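Local coordinates for hypothetic aldehyde deformylating oxygenase (Sulfolobus tokodaii, PDB 5V4T), which binds ferric iron in a ferritin-like helical bundle and probably works as an oxidoreductase, with aldehyde deformylating oxygenase activity, at residues A[54-59]-A[146-151]; A[41-44]-A[49-52]. All coordinates share one frame; numbering follows the deposited sequence.

Contact 1: residues A[54-59]-A[146-151]; sequences VIEEIE and ARHVSF. With FE (Fe (III) ion), chain C.
With CG anti to the carbonyl carbon (chi1 -65°), the imidazole of His148 projects from 146-151 toward 54-59, while the bend in Glu57 at chi2 (-67°) brings its carboxylate to the same iron. This is the metal core of a ferritin-like helical bundle: two roughly antiparallel helix segments, whose axes come within 11.6 Å, leave room for an ion between them. Glutamate and histidine suit the place because hard carboxylate oxygen and imidazole nitrogen are good ligands for ferric iron. The metal lies 2.0 Å from Glu57 OE2 and 2.2 Å from His148 ND1; Glu111 and Glu145 also bind it. The close pair OE2 and ND1 is therefore held together by the shared metal.

The other ring nitrogen is served by a second-shell carboxylate. His148 NE2 donates to Glu56 OE1 over 2.7 Å, with an N-H...O angle of 156°. The oxygen lies in the ring plane, while the donor reaches its anti side somewhat out of the carboxylate plane; this bond helps to fix the rotation of the imidazole and probably makes ND1 a stronger electron donor to the iron. Glu56, extended beyond CG, also offers OE2 to Arg147 NH2, 2.9 Å away in a salt bridge; the donor comes from above the carboxylate plane, yet the oxygen lies at the guanidinium edge. Arg147 NH2 has a further salt bridge to Asp144, and Gln52 donates to the same OE2. Were Glu56 replaced by an alanine, His148 NE2 would probably lose its carboxylate acceptor and the ring would be freer to turn, with Arg147 left one negative partner short.

Glu57 binds iron through one oxygen; its other, OE1, accepts a hydrogen bond of 2.9 Å from the iron-bound water.

Contact 2: residues A[41-44]-A[49-52]; sequences EKAK and YSLQ
The one hydrogen bond here runs from Ser50 OG to Ala43 O, 3.0 Å away. It joins the last turns of helix 34-46 to a residue near the start of helix 49-67, two helices linked by a short connection. Ser50 carries its hydroxyl between the backbone N and the carbonyl carbon (chi1 63°), which points it at the neighbouring helix. The donor arrives in the carbonyl plane, on a lone pair, with a C=O...O angle of 111°. A small polar residue suits this buried place, since its short arm can bond to a main-chain oxygen close by.

Van der Waals contacts do the rest. The methyl of Ala43 faces the other helix, its CB 3.7 Å from Ser50 OG, and having no larger side chain it lets the Ala43 and Ser50 CA atoms approach to 5.0 Å. Leu51 reaches alongside with CD2, which lies 4.0 Å from Ala43 CB and 4.2 Å from Lys44 CG, so the aliphatic part of the lysine extends the apolar patch toward the surface.

With no charge pair between the segments, the chemistry is that of a close, mainly apolar contact of Ala43 and Leu51, to which one hydroxyl-to-carbonyl bond gives direction.

How the contacts relate
The two contacts follow one another along the chain, contact 2 before contact 1, and lie about 10 Å apart between centres, on the same side of the chain's centre. Helix 49-67 is common to both: near its start it packs on helix 34-46, and its next turns face helix 132-155 across the iron. Tyr49 OH joins them directly, accepting from Arg147 NE, 2.9 Å away, and lying 2.6 Å from Glu56 OE1 in a weak hydrogen bond. Phe151 also packs on Tyr49 and Ser50. The start of helix 49-67 thus packs on the helix that precedes it in contact 2 and is tied to the second shell of the metal site in contact 1.

Contact 1: residues A[54-59]-A[146-151]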
loop_
_atom_site.group_PDB
_atom_site.type_symbol
_atom_site.label_atom_id
_atom_site.label_comp_id
_atom_site.label_asym_id
_atom_site.label_seq_id
_atom_site.Cartn_x
_atom_site.Cartn_y
_atom_site.Cartn_z
ATOM N N VAL A 54 9.777 7.542 -6.249
ATOM C CA VAL A 54 8.983 8.654 -5.753
ATOM C C VAL A 54 8.069 9.212 -6.837
ATOM O O VAL A 54 6.908 9.535 -6.571
ATOM C CB VAL A 54 9.947 9.773 -5.244
ATOM C CG1 VAL A 54 9.248 11.145 -5.181
ATOM C CG2 VAL A 54 10.510 9.361 -3.917
ATOM N N ILE A 55 8.569 9.339 -8.050
ATOM C CA ILE A 55 7.696 9.783 -9.171
ATOM C C ILE A 55 6.533 8.815 -9.371
ATOM O O ILE A 55 5.408 9.249 -9.552
ATOM C CB ILE A 55 8.511 9.966 -10.447
ATOM C CG1 ILE A 55 9.341 11.263 -10.257
ATOM C CG2 ILE A 55 7.631 10.057 -11.660
ATOM C CD1 ILE A 55 10.549 11.233 -11.115
ATOM N N GLU A 56 6.809 7.508 -9.285
ATOM C CA GLU A 56 5.772 6.507 -9.450
ATOM C C GLU A 56 4.746 6.587 -8.353
ATOM O O GLU A 56 3.559 6.460 -8.600
ATOM C CB GLU A 56 6.326 5.087 -9.586
ATOM C CG GLU A 56 6.990 4.881 -10.918
ATOM C CD GLU A 56 7.784 3.648 -11.076
ATOM O OE1 GLU A 56 8.228 3.041 -10.073
ATOM O OE2 GLU A 56 8.095 3.355 -12.273
ATOM N N GLU A 57 5.155 6.857 -7.122
ATOM C CA GLU A 57 4.188 7.002 -6.052
ATOM C C GLU A 57 3.262 8.224 -6.287
ATOM O O GLU A 57 2.072 8.173 -5.998
ATOM C CB GLU A 57 4.847 7.129 -4.709
ATOM C CG GLU A 57 5.747 5.983 -4.288
ATOM C CD GLU A 57 5.006 4.660 -4.041
ATOM O OE1 GLU A 57 3.838 4.749 -3.700
ATOM O OE2 GLU A 57 5.639 3.598 -4.094
ATOM N N ILE A 58 3.816 9.320 -6.788
ATOM C CA ILE A 58 3.012 10.446 -7.172
ATOM C C ILE A 58 2.060 10.085 -8.274
ATOM O O ILE A 58 0.914 10.470 -8.243
ATOM C CB ILE A 58 3.858 11.639 -7.622
ATOM C CG1 ILE A 58 4.649 12.063 -6.433
ATOM C CG2 ILE A 58 2.976 12.746 -8.095
ATOM C CD1 ILE A 58 5.760 13.048 -6.738
ATOM N N GLU A 59 2.534 9.399 -9.282
ATOM C CA GLU A 59 1.621 8.906 -10.307
ATOM C C GLU A 59 0.459 8.057 -9.803
ATOM O O GLU A 59 -0.704 8.164 -10.298
ATOM C CB GLU A 59 2.431 8.108 -11.332
ATOM C CG GLU A 59 3.327 8.956 -12.168
ATOM C CD GLU A 59 4.106 8.201 -13.154
ATOM O OE1 GLU A 59 4.547 7.035 -12.903
ATOM O OE2 GLU A 59 4.223 8.741 -14.276
ATOM N N ALA A 146 5.900 -4.320 -7.851
ATOM C CA ALA A 146 6.873 -5.386 -7.909
ATOM C C ALA A 146 8.294 -4.870 -7.983
ATOM O O ALA A 146 9.187 -5.367 -7.290
ATOM C CB ALA A 146 6.581 -6.344 -9.064
ATOM N N ARG A 147 8.512 -3.814 -8.744
ATOM C CA ARG A 147 9.831 -3.190 -8.784
ATOM C C ARG A 147 10.138 -2.434 -7.538
ATOM O O ARG A 147 11.297 -2.412 -7.081
ATOM C CB ARG A 147 9.922 -2.270 -9.982
ATOM C CG ARG A 147 9.983 -2.911 -11.350
ATOM C CD ARG A 147 10.376 -1.854 -12.421
ATOM N NE ARG A 147 9.517 -0.653 -12.452
ATOM C CZ ARG A 147 8.359 -0.524 -13.116
ATOM N NH1 ARG A 147 7.844 -1.515 -13.797
ATOM N NH2 ARG A 147 7.688 0.605 -13.060
ATOM N N HIS A 148 9.134 -1.836 -6.912
ATOM C CA HIS A 148 9.324 -1.149 -5.638
ATOM C C HIS A 148 9.838 -2.115 -4.564
ATOM O O HIS A 148 10.763 -1.834 -3.825
ATOM C CB HIS A 148 8.089 -0.430 -5.154
ATOM C CG HIS A 148 7.673 0.713 -6.047
ATOM N ND1 HIS A 148 6.619 1.550 -5.768
ATOM C CD2 HIS A 148 8.161 1.102 -7.255
ATOM C CE1 HIS A 148 6.507 2.443 -6.731
ATOM N NE2 HIS A 148 7.419 2.188 -7.654
ATOM N N VAL A 149 9.205 -3.255 -4.464
ATOM C CA VAL A 149 9.622 -4.237 -3.499
ATOM C C VAL A 149 11.025 -4.770 -3.746
ATOM O O VAL A 149 11.824 -4.858 -2.800
ATOM C CB VAL A 149 8.567 -5.378 -3.471
ATOM C CG1 VAL A 149 9.093 -6.531 -2.617
ATOM C CG2 VAL A 149 7.272 -4.860 -2.922
ATOM N N SER A 150 11.371 -5.032 -5.004
ATOM C CA SER A 150 12.729 -5.468 -5.413
ATOM C C SER A 150 13.733 -4.420 -5.059
ATOM O O SER A 150 14.799 -4.719 -4.487
ATOM C CB SER A 150 12.840 -5.718 -6.929
ATOM O OG SER A 150 12.001 -6.758 -7.234
ATOM N N PHE A 151 13.372 -3.159 -5.302
ATOM C CA PHE A 151 14.258 -2.072 -4.899
ATOM C C PHE A 151 14.478 -2.044 -3.398
ATOM O O PHE A 151 15.621 -1.896 -2.934
ATOM C CB PHE A 151 13.706 -0.731 -5.389
ATOM C CG PHE A 151 14.524 0.447 -4.960
ATOM C CD1 PHE A 151 15.842 0.582 -5.346
ATOM C CD2 PHE A 151 13.942 1.431 -4.238
ATOM C CE1 PHE A 151 16.591 1.695 -4.881
ATOM C CE2 PHE A 151 14.674 2.508 -3.752
ATOM C CZ PHE A 151 15.988 2.618 -4.083
HETATM FE FE FE C . 5.097 1.663 -4.151
HETATM O O HOH W 1 3.516 2.031 -2.866
#

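Contact 2: residues A[41-44]-A[49-52]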
loop_
_atom_site.group_PDB
_atom_site.type_symbol
_atom_site.label_atom_id
_atom_site.label_comp_id
_atom_site.label_asym_id
_atom_site.label_seq_id
_atom_site.Cartn_x
_atom_site.Cartn_y
_atom_site.Cartn_z
ATOM N N GLU A 41 14.055 14.235 -0.194
ATOM C CA GLU A 41 15.394 14.333 0.387
ATOM C C GLU A 41 16.176 13.052 0.368
ATOM O O GLU A 41 17.314 13.017 -0.110
ATOM C CB GLU A 41 15.336 14.908 1.794
ATOM C CG GLU A 41 14.833 16.332 1.825
ATOM C CD GLU A 41 14.626 16.844 3.261
ATOM O OE1 GLU A 41 14.672 16.030 4.227
ATOM O OE2 GLU A 41 14.429 18.078 3.411
ATOM N N LYS A 42 15.570 11.984 0.852
ATOM C CA LYS A 42 16.185 10.712 0.830
ATOM C C LYS A 42 16.413 10.186 -0.562
ATOM O O LYS A 42 17.464 9.632 -0.866
ATOM C CB LYS A 42 15.416 9.708 1.690
ATOM C CG LYS A 42 15.248 10.120 3.133
ATOM C CD LYS A 42 16.491 10.571 3.794
ATOM C CE LYS A 42 16.171 10.741 5.253
ATOM N NZ LYS A 42 17.430 11.086 5.943
ATOM N N ALA A 43 15.468 10.412 -1.479
ATOM C CA ALA A 43 15.676 9.938 -2.829
ATOM C C ALA A 43 16.841 10.635 -3.552
ATOM O O ALA A 43 17.544 10.034 -4.362
ATOM C CB ALA A 43 14.404 10.038 -3.616
ATOM N N LYS A 44 17.063 11.914 -3.255
ATOM C CA LYS A 44 18.171 12.647 -3.815
ATOM C C LYS A 44 19.529 12.191 -3.278
ATOM O O LYS A 44 20.546 12.318 -3.966
ATOM C CB LYS A 44 17.954 14.148 -3.603
ATOM C CG LYS A 44 16.919 14.674 -4.553
ATOM C CD LYS A 44 16.939 16.199 -4.689
ATOM C CE LYS A 44 16.779 16.850 -3.366
ATOM N NZ LYS A 44 16.718 18.316 -3.445
ATOM N N TYR A 49 17.225 4.130 -8.538
ATOM C CA TYR A 49 15.789 3.943 -8.772
ATOM C C TYR A 49 14.931 4.753 -7.767
ATOM O O TYR A 49 13.719 4.927 -8.010
ATOM C CB TYR A 49 15.435 2.460 -8.600
ATOM C CG TYR A 49 14.039 2.118 -9.072
ATOM C CD1 TYR A 49 13.766 2.040 -10.437
ATOM C CD2 TYR A 49 12.964 1.988 -8.193
ATOM C CE1 TYR A 49 12.487 1.771 -10.888
ATOM C CE2 TYR A 49 11.689 1.719 -8.668
ATOM C CZ TYR A 49 11.463 1.630 -10.002
ATOM O OH TYR A 49 10.189 1.363 -10.467
ATOM N N SER A 50 15.490 5.208 -6.622
ATOM C CA SER A 50 14.680 5.879 -5.626
ATOM C C SER A 50 13.919 7.097 -6.189
ATOM O O SER A 50 12.779 7.387 -5.837
ATOM C CB SER A 50 15.556 6.334 -4.440
ATOM O OG SER A 50 16.474 7.260 -4.894
ATOM N N LEU A 51 14.542 7.800 -7.133
ATOM C CA LEU A 51 13.880 8.942 -7.726
ATOM C C LEU A 51 12.685 8.513 -8.637
ATOM O O LEU A 51 11.666 9.170 -8.600
ATOM C CB LEU A 51 14.938 9.714 -8.587
ATOM C CG LEU A 51 16.137 10.289 -7.782
ATOM C CD1 LEU A 51 17.322 10.493 -8.691
ATOM C CD2 LEU A 51 15.757 11.538 -7.110
ATOM N N GLN A 52 12.857 7.438 -9.382
ATOM C CA GLN A 52 11.771 6.853 -10.163
ATOM C C GLN A 52 10.674 6.367 -9.220
ATOM O O GLN A 52 9.496 6.559 -9.480
ATOM C CB GLN A 52 12.279 5.776 -11.071
ATOM C CG GLN A 52 11.147 5.204 -11.893
ATOM C CD GLN A 52 11.582 4.561 -13.147
ATOM O OE1 GLN A 52 12.654 4.818 -13.671
ATOM N NE2 GLN A 52 10.740 3.665 -13.645
#